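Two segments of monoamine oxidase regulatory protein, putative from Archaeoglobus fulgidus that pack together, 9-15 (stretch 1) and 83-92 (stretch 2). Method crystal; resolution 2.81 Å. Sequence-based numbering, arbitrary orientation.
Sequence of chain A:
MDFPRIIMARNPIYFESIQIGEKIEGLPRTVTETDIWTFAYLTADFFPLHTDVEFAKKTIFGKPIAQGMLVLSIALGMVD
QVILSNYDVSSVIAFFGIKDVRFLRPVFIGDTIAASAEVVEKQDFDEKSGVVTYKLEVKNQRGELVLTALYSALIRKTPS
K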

# COMPACT_ATOMS: atom_id res chain seq x y z
N ALA A 9 1.88 18.30 -18.67
CA ALA A 9 2.78 18.80 -17.58
C ALA A 9 3.28 20.24 -17.83
O ALA A 9 3.78 20.55 -18.91
N ARG A 10 3.15 21.11 -16.83
CA ARG A 10 3.58 22.51 -16.98
C ARG A 10 5.07 22.69 -16.64
O ARG A 10 5.95 22.27 -17.41
N ASN A 11 5.34 23.31 -15.49
CA ASN A 11 6.71 23.55 -15.02
C ASN A 11 6.96 22.78 -13.74
O ASN A 11 6.02 22.45 -13.02
N PRO A 12 8.23 22.48 -13.43
CA PRO A 12 8.53 21.72 -12.21
C PRO A 12 8.23 22.47 -10.93
O PRO A 12 8.26 23.70 -10.89
N ILE A 13 7.93 21.72 -9.88
CA ILE A 13 7.64 22.30 -8.58
C ILE A 13 8.74 21.91 -7.63
O ILE A 13 9.05 20.73 -7.48
N TYR A 14 9.35 22.90 -6.99
CA TYR A 14 10.41 22.61 -6.04
C TYR A 14 9.89 22.68 -4.60
O TYR A 14 8.78 23.14 -4.36
N PHE A 15 10.71 22.22 -3.66
CA PHE A 15 10.34 22.21 -2.26
C PHE A 15 9.73 23.53 -1.77
O PHE A 15 8.69 23.53 -1.11
N ILE A 83 -1.17 15.56 -10.33
CA ILE A 83 0.13 16.20 -10.30
C ILE A 83 0.83 15.98 -11.63
O ILE A 83 1.37 16.90 -12.23
N LEU A 84 0.81 14.73 -12.08
CA LEU A 84 1.42 14.32 -13.34
C LEU A 84 0.98 15.13 -14.55
O LEU A 84 1.76 15.34 -15.49
N SER A 85 -0.27 15.59 -14.56
CA SER A 85 -0.74 16.35 -15.70
C SER A 85 -0.70 17.86 -15.51
O SER A 85 -1.21 18.60 -16.33
N ASN A 86 -0.07 18.31 -14.43
CA ASN A 86 0.03 19.74 -14.17
C ASN A 86 1.43 20.22 -13.85
O ASN A 86 1.68 21.42 -13.85
N TYR A 87 2.35 19.30 -13.56
CA TYR A 87 3.71 19.70 -13.22
C TYR A 87 4.77 18.80 -13.80
O TYR A 87 4.48 17.66 -14.18
N ASP A 88 5.98 19.31 -13.87
CA ASP A 88 7.11 18.53 -14.35
C ASP A 88 7.59 17.88 -13.07
O ASP A 88 8.16 18.54 -12.20
N VAL A 89 7.35 16.59 -12.94
CA VAL A 89 7.72 15.89 -11.72
C VAL A 89 9.19 15.45 -11.62
O VAL A 89 9.51 14.58 -10.81
N SER A 90 10.07 16.05 -12.40
CA SER A 90 11.49 15.69 -12.32
C SER A 90 12.05 16.07 -10.96
O SER A 90 13.08 15.54 -10.54
N SER A 91 11.38 16.98 -10.27
CA SER A 91 11.82 17.42 -8.94
C SER A 91 11.36 16.47 -7.84
O SER A 91 11.82 16.56 -6.69
N VAL A 92 10.44 15.56 -8.17
CA VAL A 92 9.95 14.58 -7.21
C VAL A 92 10.97 13.45 -7.24
O VAL A 92 10.92 12.59 -8.11

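The most unusual feature is a very short hydrogen bond, 2.5 Å from Ser91 OG to the backbone oxygen Ile13 O. Ser91 is buried, and its CA-to-CB bond points toward stretch 1. Its p rotamer (chi1 51°) places the hydroxyl on that carbonyl. At 2.81 Å resolution, so short a distance may partly reflect coordinate error.

Ile13 has the largest covered area of any residue in the contact. Its CA-to-CB bond runs sideways, with chi1 p and chi2 t. Ile13 CG2 lies over one face of the Tyr87 ring, 3.2 Å from Tyr87 CD1, which is a tight apolar contact. Ile13 CG1 is 4.0 Å from Ser91 OG. Tyr87 has chi1 m. Its CA-to-CB bond points away overall, yet the ring still meets stretch 1. Asn11 O sits at the ring edge, 3.5 Å from Tyr87 CD1. The CA-to-CB bond of Asn11 points away, so this residue contributes through its backbone. Asn11 O also accepts a weak hydrogen bond from Asp88 N, at 3.3 Å.

The CA-to-CB bond of Asp88 points toward stretch 1, with chi1 t. Asp88 CB is 3.6 Å from Pro12 CD. Asp88 OD2 accepts hydrogen bonds within its own stretch, from Ser90 OG at 2.9 Å and Ser90 N at 3.0 Å. The Pro12 ring, with C-gamma endo pucker, packs beside Asp88.

The end of Arg10 (chi1 m, chi2 t, chi3 t) reaches the Asn86 amide. Asn86 has chi1 m; its CA-to-CB bond points away overall, but its end comes nearer. Arg10 NH2 is 2.7 Å from Asn86 ND2, but the Asn86 amide is probably turned over in the model, and Arg10 is poorly ordered. The backbones add a weak hydrogen bond, Arg10 N to Asn86 O, at 3.3 Å. Ala9, whose CA-to-CB bond runs sideways, brings CB to 3.3 Å from Tyr87 O.

The CA-to-CB bond of Tyr14 points away, but its ring comes nearer, with Tyr14 CD2 4.4 Å from Ser91 CB.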

# COMPACT_ATOMS: atom_id res chain seq x y z
CB ALA A 9 3.96 17.85 -17.44
CB ARG A 10 2.76 23.43 -16.05
CG ARG A 10 1.23 23.27 -16.09
CD ARG A 10 0.59 24.14 -14.99
NE ARG A 10 -0.81 23.83 -14.68
CZ ARG A 10 -1.85 24.12 -15.47
NH1 ARG A 10 -1.65 24.72 -16.64
NH2 ARG A 10 -3.08 23.82 -15.08
CB ASN A 11 6.93 25.04 -14.75
CG ASN A 11 6.91 25.87 -16.02
OD1 ASN A 11 7.82 25.78 -16.85
ND2 ASN A 11 5.86 26.67 -16.18
CB PRO A 12 10.02 21.40 -12.36
CG PRO A 12 10.54 22.56 -13.16
CD PRO A 12 9.46 22.76 -14.20
CB ILE A 13 6.31 21.80 -7.99
CG1 ILE A 13 6.19 20.28 -8.19
CG2 ILE A 13 5.15 22.56 -8.60
CD1 ILE A 13 4.99 19.67 -7.51
CB TYR A 14 11.57 23.59 -6.25
CG TYR A 14 12.14 23.54 -7.65
CD1 TYR A 14 11.59 24.31 -8.68
CD2 TYR A 14 13.20 22.70 -7.96
CE1 TYR A 14 12.10 24.25 -9.97
CE2 TYR A 14 13.71 22.62 -9.25
CZ TYR A 14 13.16 23.40 -10.25
OH TYR A 14 13.68 23.34 -11.52
CB PHE A 15 11.57 21.87 -1.42
CG PHE A 15 11.28 21.68 0.04
CD1 PHE A 15 10.37 20.72 0.46
CD2 PHE A 15 11.93 22.44 1.00
CE1 PHE A 15 10.11 20.52 1.81
CE2 PHE A 15 11.67 22.25 2.35
CZ PHE A 15 10.76 21.29 2.75
CB ILE A 83 0.99 15.62 -9.15
CG1 ILE A 83 0.39 16.03 -7.81
CG2 ILE A 83 2.41 16.11 -9.26
CD1 ILE A 83 1.08 15.41 -6.62
CB LEU A 84 1.07 12.86 -13.61
CG LEU A 84 2.21 11.85 -13.65
CD1 LEU A 84 3.37 12.31 -12.77
CD2 LEU A 84 1.62 10.50 -13.19
CB SER A 85 -2.14 15.90 -16.10
OG SER A 85 -2.93 15.73 -14.96
CB ASN A 86 -0.91 20.16 -13.04
CG ASN A 86 -2.34 20.24 -13.48
OD1 ASN A 86 -3.03 19.23 -13.58
ND2 ASN A 86 -2.81 21.46 -13.76
CB TYR A 87 3.90 19.71 -11.72
CG TYR A 87 2.96 20.62 -10.99
CD1 TYR A 87 3.14 22.01 -11.02
CD2 TYR A 87 1.89 20.11 -10.25
CE1 TYR A 87 2.29 22.86 -10.33
CE2 TYR A 87 1.03 20.95 -9.56
CZ TYR A 87 1.23 22.32 -9.60
OH TYR A 87 0.39 23.16 -8.92
CB ASP A 88 8.19 19.44 -14.94
CG ASP A 88 9.45 18.67 -15.33
OD1 ASP A 88 10.33 19.27 -15.98
OD2 ASP A 88 9.55 17.48 -14.99
CB VAL A 89 6.79 14.67 -11.51
CG1 VAL A 89 5.35 15.15 -11.50
CG2 VAL A 89 7.02 13.61 -12.63
CB SER A 90 12.31 16.36 -13.43
OG SER A 90 12.06 17.75 -13.47
CB SER A 91 11.30 18.81 -8.65
OG SER A 91 9.91 18.87 -8.89
CB VAL A 92 8.56 14.04 -7.60
CG1 VAL A 92 8.06 13.09 -6.53
CG2 VAL A 92 7.57 15.18 -7.76